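Local structure of CMP/dCMP-type deaminase domain-containing protein (Aspergillus oryzae RIB40, 7DRY) at residues A[100-106]-A[141-147]; A[131-135]-A[164-168]. The protein probably acts as a zinc-dependent deaminase of the cytidine deaminase (CDA) fold in riboflavin biosynthesis. All blocks are in the same frame, centred on the assembly; numbering follows the deposited sequence.

Contact 1: residues A[100-106]-A[141-147]. With ZN (zinc ion), chain B; SO4 (sulfate ion), chain C.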
# COMPACT_ATOMS: atom_id res chain seq x y z
N GLU A 100 -2.06 -2.79 6.09
CA GLU A 100 -3.29 -3.02 5.33
C GLU A 100 -3.79 -1.71 4.74
O GLU A 100 -3.84 -0.70 5.45
CB GLU A 100 -4.35 -3.57 6.30
CG GLU A 100 -5.73 -3.73 5.69
CD GLU A 100 -6.78 -4.03 6.74
OE1 GLU A 100 -6.43 -4.10 7.93
OE2 GLU A 100 -7.97 -4.18 6.38
N PRO A 101 -4.17 -1.68 3.46
CA PRO A 101 -4.72 -0.44 2.89
C PRO A 101 -6.00 -0.01 3.60
O PRO A 101 -6.87 -0.82 3.90
CB PRO A 101 -4.99 -0.80 1.42
CG PRO A 101 -4.90 -2.29 1.35
CD PRO A 101 -3.98 -2.73 2.44
N CYS A 102 -6.11 1.29 3.85
CA CYS A 102 -7.23 1.80 4.61
C CYS A 102 -8.52 1.81 3.78
O CYS A 102 -8.51 2.01 2.56
CB CYS A 102 -6.95 3.20 5.17
SG CYS A 102 -6.69 4.53 3.93
N GLY A 103 -9.63 1.58 4.48
CA GLY A 103 -10.93 1.66 3.86
C GLY A 103 -11.75 2.83 4.38
O GLY A 103 -12.86 3.09 3.90
N LYS A 104 -11.19 3.53 5.37
CA LYS A 104 -11.80 4.69 5.99
C LYS A 104 -10.66 5.58 6.46
O LYS A 104 -9.61 5.08 6.88
CB LYS A 104 -12.66 4.27 7.18
CG LYS A 104 -13.42 5.41 7.83
CD LYS A 104 -14.71 4.93 8.48
CE LYS A 104 -15.24 5.93 9.50
NZ LYS A 104 -14.84 5.56 10.88
N ARG A 105 -10.84 6.89 6.36
CA ARG A 105 -9.84 7.85 6.81
C ARG A 105 -10.49 8.88 7.71
O ARG A 105 -11.67 9.19 7.57
CB ARG A 105 -9.13 8.53 5.62
CG ARG A 105 -8.21 7.60 4.87
CD ARG A 105 -7.43 8.30 3.76
NE ARG A 105 -6.60 9.38 4.29
CZ ARG A 105 -5.67 10.02 3.59
NH1 ARG A 105 -4.97 10.99 4.17
NH2 ARG A 105 -5.44 9.70 2.32
N LEU A 106 -9.69 9.42 8.64
CA LEU A 106 -10.20 10.45 9.54
C LEU A 106 -10.41 11.76 8.79
O LEU A 106 -11.38 12.48 9.06
CB LEU A 106 -9.24 10.65 10.71
CG LEU A 106 -9.40 9.59 11.79
CD1 LEU A 106 -8.34 9.74 12.87
CD2 LEU A 106 -10.79 9.70 12.38
N VAL A 141 -8.18 4.54 12.81
CA VAL A 141 -9.48 3.90 12.87
C VAL A 141 -9.34 2.40 13.15
O VAL A 141 -10.17 1.81 13.83
CB VAL A 141 -10.33 4.20 11.61
CG1 VAL A 141 -10.39 5.71 11.35
CG2 VAL A 141 -9.86 3.42 10.38
N GLY A 142 -8.27 1.79 12.65
CA GLY A 142 -8.06 0.37 12.85
C GLY A 142 -9.09 -0.47 12.12
O GLY A 142 -9.94 0.02 11.38
N GLY A 143 -8.99 -1.78 12.32
CA GLY A 143 -9.97 -2.70 11.80
C GLY A 143 -9.57 -3.38 10.50
O GLY A 143 -8.40 -3.38 10.09
N SER A 144 -10.57 -3.96 9.84
CA SER A 144 -10.37 -4.79 8.67
C SER A 144 -11.24 -4.37 7.49
O SER A 144 -11.37 -5.14 6.52
CB SER A 144 -10.66 -6.26 9.02
OG SER A 144 -10.74 -7.07 7.85
N GLU A 145 -11.83 -3.17 7.53
CA GLU A 145 -12.77 -2.78 6.49
C GLU A 145 -12.10 -2.73 5.12
O GLU A 145 -12.74 -3.04 4.11
CB GLU A 145 -13.40 -1.43 6.86
CG GLU A 145 -14.49 -0.97 5.90
CD GLU A 145 -14.96 0.45 6.17
OE1 GLU A 145 -15.82 0.93 5.41
OE2 GLU A 145 -14.46 1.08 7.13
N GLY A 146 -10.81 -2.37 5.06
CA GLY A 146 -10.12 -2.36 3.79
C GLY A 146 -10.11 -3.73 3.12
O GLY A 146 -10.42 -3.86 1.94
N CYS A 147 -9.79 -4.76 3.90
CA CYS A 147 -9.74 -6.12 3.36
C CYS A 147 -11.11 -6.56 2.87
O CYS A 147 -11.22 -7.19 1.81
CB CYS A 147 -9.24 -7.05 4.46
SG CYS A 147 -7.46 -6.97 4.65
ZN ZN B . -4.57 4.67 3.29
S SO4 C . -6.06 10.17 8.00
O1 SO4 C . -4.88 9.46 7.49
O2 SO4 C . -5.59 11.28 8.82
O3 SO4 C . -6.84 10.68 6.90
O4 SO4 C . -6.80 9.18 8.78
O HOH W 1 -9.59 0.01 7.13
O HOH W 2 -3.32 3.10 4.82
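E100 OE2 accepts the backbone N-H of C147 at 3.1 Å, using the lone pair that faces away from OE1; the bond is bent, 146° at the hydrogen. The carboxylate reaches the first turn of helix 145-152 because the E100 side chain is fully stretched, with CG anti to the backbone N (chi1 175°), and its CG and CD lie alongside the sulfur of C147. E100 OE1, by contrast, lies 3.0 Å from G143 O, a like-polarity approach that may raise the acid's pKa.

Next along the chain the two backbones close up around G103 and G146, whose CA atoms are 4.1 Å apart. G146 CA-H points almost straight at P101 O, with 3.6 Å between CA and O. This C-H...O contact is what P101 O has, since no conventional partner is found in the model. Beside it, one water accepts from G103 N and, weakly, from G146 N. Farther out, the K104 and E145 side chains pass at an angle, K104 CB 3.7 Å from E145 OE2, and L106 CG packs on V141 CG1 at 4.0 Å.

The other side of 100-106 faces the metal. C102 SG binds zinc at 2.2 Å with H61, C112 and a water 2.5 Å from the metal, while R105 NE and L106 N each donate to a sulfate, probably from the crystallisation liquor, that H61 also holds. The E-P-C run that delivers this cysteine, with the second cysteine at the start of helix 112-117, is the P-C-x(n)-C zinc motif of the cytidine deaminase fold.

Contact 2: residues A[131-135]-A[164-168]; sequences YFGVK and EREIL
V134 puts both methyls against helix 164-171, in the conformer described here, one of two modelled for this residue. CG2 meets the first turn, 3.6 Å from E164 CA, and lies about as near the branch methyl of I167, with 3.7 Å between V134 CG2 and I167 CG2; the two side chains run past each other in opposite directions. The other methyl, CG1, stands anti to the backbone N (chi1 175°) and touches L168 CD2 at 4.2 Å. The two methyls thereby divide between E164 and I167 on the one hand and L168 on the other. I167 also sends its far end to the neighbouring residue: CD1 rests directly on the bare G133 CA at 3.7 Å. Nearby, the CG methylene of E164 lies 3.5 Å from G133 O.

No hydrogen bond links 131-135 to 164-168; the contact is apolar packing, and a buried one. It joins the corner where the chain leaves strand 127-132, an inner strand of the mixed sheet of this cytidine deaminase fold, to the helix that follows its neighbour, edge strand 156-159.

Behind the first shell, the strand end is fixed by the sheet: F132 pairs through its backbone with Q158 and V160, and G133 with T98. On the helix side, the bend of E164 at chi2 (85°) turns its carboxylate back, and OE2 takes the N-H of G162 just before the helix. I167 continues inward onto T98 and M99, while E164 and L168 are backed by L186 of helix 178-187.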
# COMPACT_ATOMS: atom_id res chain seq x y z
N TYR A 131 -0.28 -7.36 -1.08
CA TYR A 131 0.41 -8.05 0.00
C TYR A 131 0.75 -7.02 1.07
O TYR A 131 1.22 -5.93 0.74
CB TYR A 131 1.74 -8.64 -0.48
CG TYR A 131 1.62 -9.83 -1.40
CD1 TYR A 131 1.56 -9.66 -2.77
CD2 TYR A 131 1.59 -11.12 -0.90
CE1 TYR A 131 1.46 -10.75 -3.63
CE2 TYR A 131 1.50 -12.22 -1.76
CZ TYR A 131 1.43 -12.02 -3.12
OH TYR A 131 1.33 -13.09 -3.99
N PHE A 132 0.52 -7.35 2.34
CA PHE A 132 0.87 -6.44 3.43
C PHE A 132 1.36 -7.24 4.63
O PHE A 132 1.18 -8.45 4.71
CB PHE A 132 -0.28 -5.48 3.77
CG PHE A 132 -1.58 -6.15 4.04
CD1 PHE A 132 -1.90 -6.57 5.32
CD2 PHE A 132 -2.51 -6.35 3.03
CE1 PHE A 132 -3.10 -7.19 5.59
CE2 PHE A 132 -3.72 -6.97 3.30
CZ PHE A 132 -4.02 -7.38 4.58
N GLY A 133 1.97 -6.53 5.59
CA GLY A 133 2.66 -7.18 6.69
C GLY A 133 1.97 -7.14 8.04
O GLY A 133 2.33 -7.90 8.95
N VAL A 134 0.97 -6.27 8.18
CA VAL A 134 0.19 -6.15 9.41
C VAL A 134 -1.26 -5.91 9.03
O VAL A 134 -1.55 -5.03 8.22
CB VAL A 134 0.69 -5.01 10.32
CG1 VAL A 134 -0.22 -4.83 11.53
CG2 VAL A 134 2.12 -5.26 10.78
N LYS A 135 -2.18 -6.68 9.63
CA LYS A 135 -3.60 -6.55 9.34
C LYS A 135 -4.23 -5.44 10.18
O LYS A 135 -5.20 -5.63 10.91
CB LYS A 135 -4.32 -7.89 9.51
CG LYS A 135 -5.56 -8.00 8.63
CD LYS A 135 -6.26 -9.34 8.78
CE LYS A 135 -7.51 -9.38 7.91
NZ LYS A 135 -8.31 -10.62 8.11
N GLU A 164 5.92 -7.90 11.71
CA GLU A 164 4.86 -7.07 12.28
C GLU A 164 5.41 -6.01 13.22
O GLU A 164 5.04 -4.83 13.12
CB GLU A 164 3.84 -7.94 13.03
CG GLU A 164 3.11 -8.97 12.17
CD GLU A 164 3.89 -10.26 12.01
OE1 GLU A 164 5.01 -10.37 12.55
OE2 GLU A 164 3.36 -11.18 11.35
N ARG A 165 6.30 -6.39 14.13
CA ARG A 165 6.78 -5.43 15.12
C ARG A 165 7.53 -4.29 14.45
O ARG A 165 7.29 -3.12 14.76
CB ARG A 165 7.63 -6.11 16.19
CG ARG A 165 8.14 -5.10 17.19
CD ARG A 165 8.72 -5.69 18.45
NE ARG A 165 9.21 -4.60 19.28
CZ ARG A 165 10.04 -4.74 20.29
NH1 ARG A 165 10.49 -5.94 20.64
NH2 ARG A 165 10.43 -3.66 20.97
N GLU A 166 8.43 -4.61 13.52
CA GLU A 166 9.21 -3.57 12.86
C GLU A 166 8.33 -2.65 12.03
O GLU A 166 8.55 -1.43 11.99
CB GLU A 166 10.29 -4.20 11.97
CG GLU A 166 11.40 -4.84 12.76
CD GLU A 166 12.28 -5.71 11.89
OE1 GLU A 166 13.24 -5.18 11.29
OE2 GLU A 166 12.00 -6.93 11.80
N ILE A 167 7.33 -3.22 11.34
CA ILE A 167 6.41 -2.39 10.57
C ILE A 167 5.69 -1.39 11.46
O ILE A 167 5.57 -0.21 11.12
CB ILE A 167 5.43 -3.29 9.80
CG1 ILE A 167 6.15 -3.94 8.62
CG2 ILE A 167 4.20 -2.50 9.33
CD1 ILE A 167 5.34 -5.05 7.96
N LEU A 168 5.24 -1.84 12.64
CA LEU A 168 4.51 -0.96 13.55
C LEU A 168 5.44 0.06 14.19
O LEU A 168 5.08 1.24 14.31
CB LEU A 168 3.80 -1.79 14.62
CG LEU A 168 2.64 -2.62 14.09
CD1 LEU A 168 2.22 -3.66 15.10
CD2 LEU A 168 1.47 -1.72 13.72

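In the fold
The two contacts lie about 14 Å apart, centre to centre, and their segments alternate along the chain: 100-106, 131-135, 141-147, then 164-168. They meet directly, since E100 N probably donates to V134 O at 3.1 Å, and F132 CZ packs against C147 SG at 3.5 Å. Both therefore build on the ends of the neighbouring parallel strands 91-97 and 127-132. From there contact 1 joins the zinc loop to the start of helix 145-152, while contact 2 joins the strand-end corner to helix 164-171, with the side chain of I167 about 13 Å from the zinc. Metal loop, strand end and later helices thus form one continuous packed region of the deaminase domain.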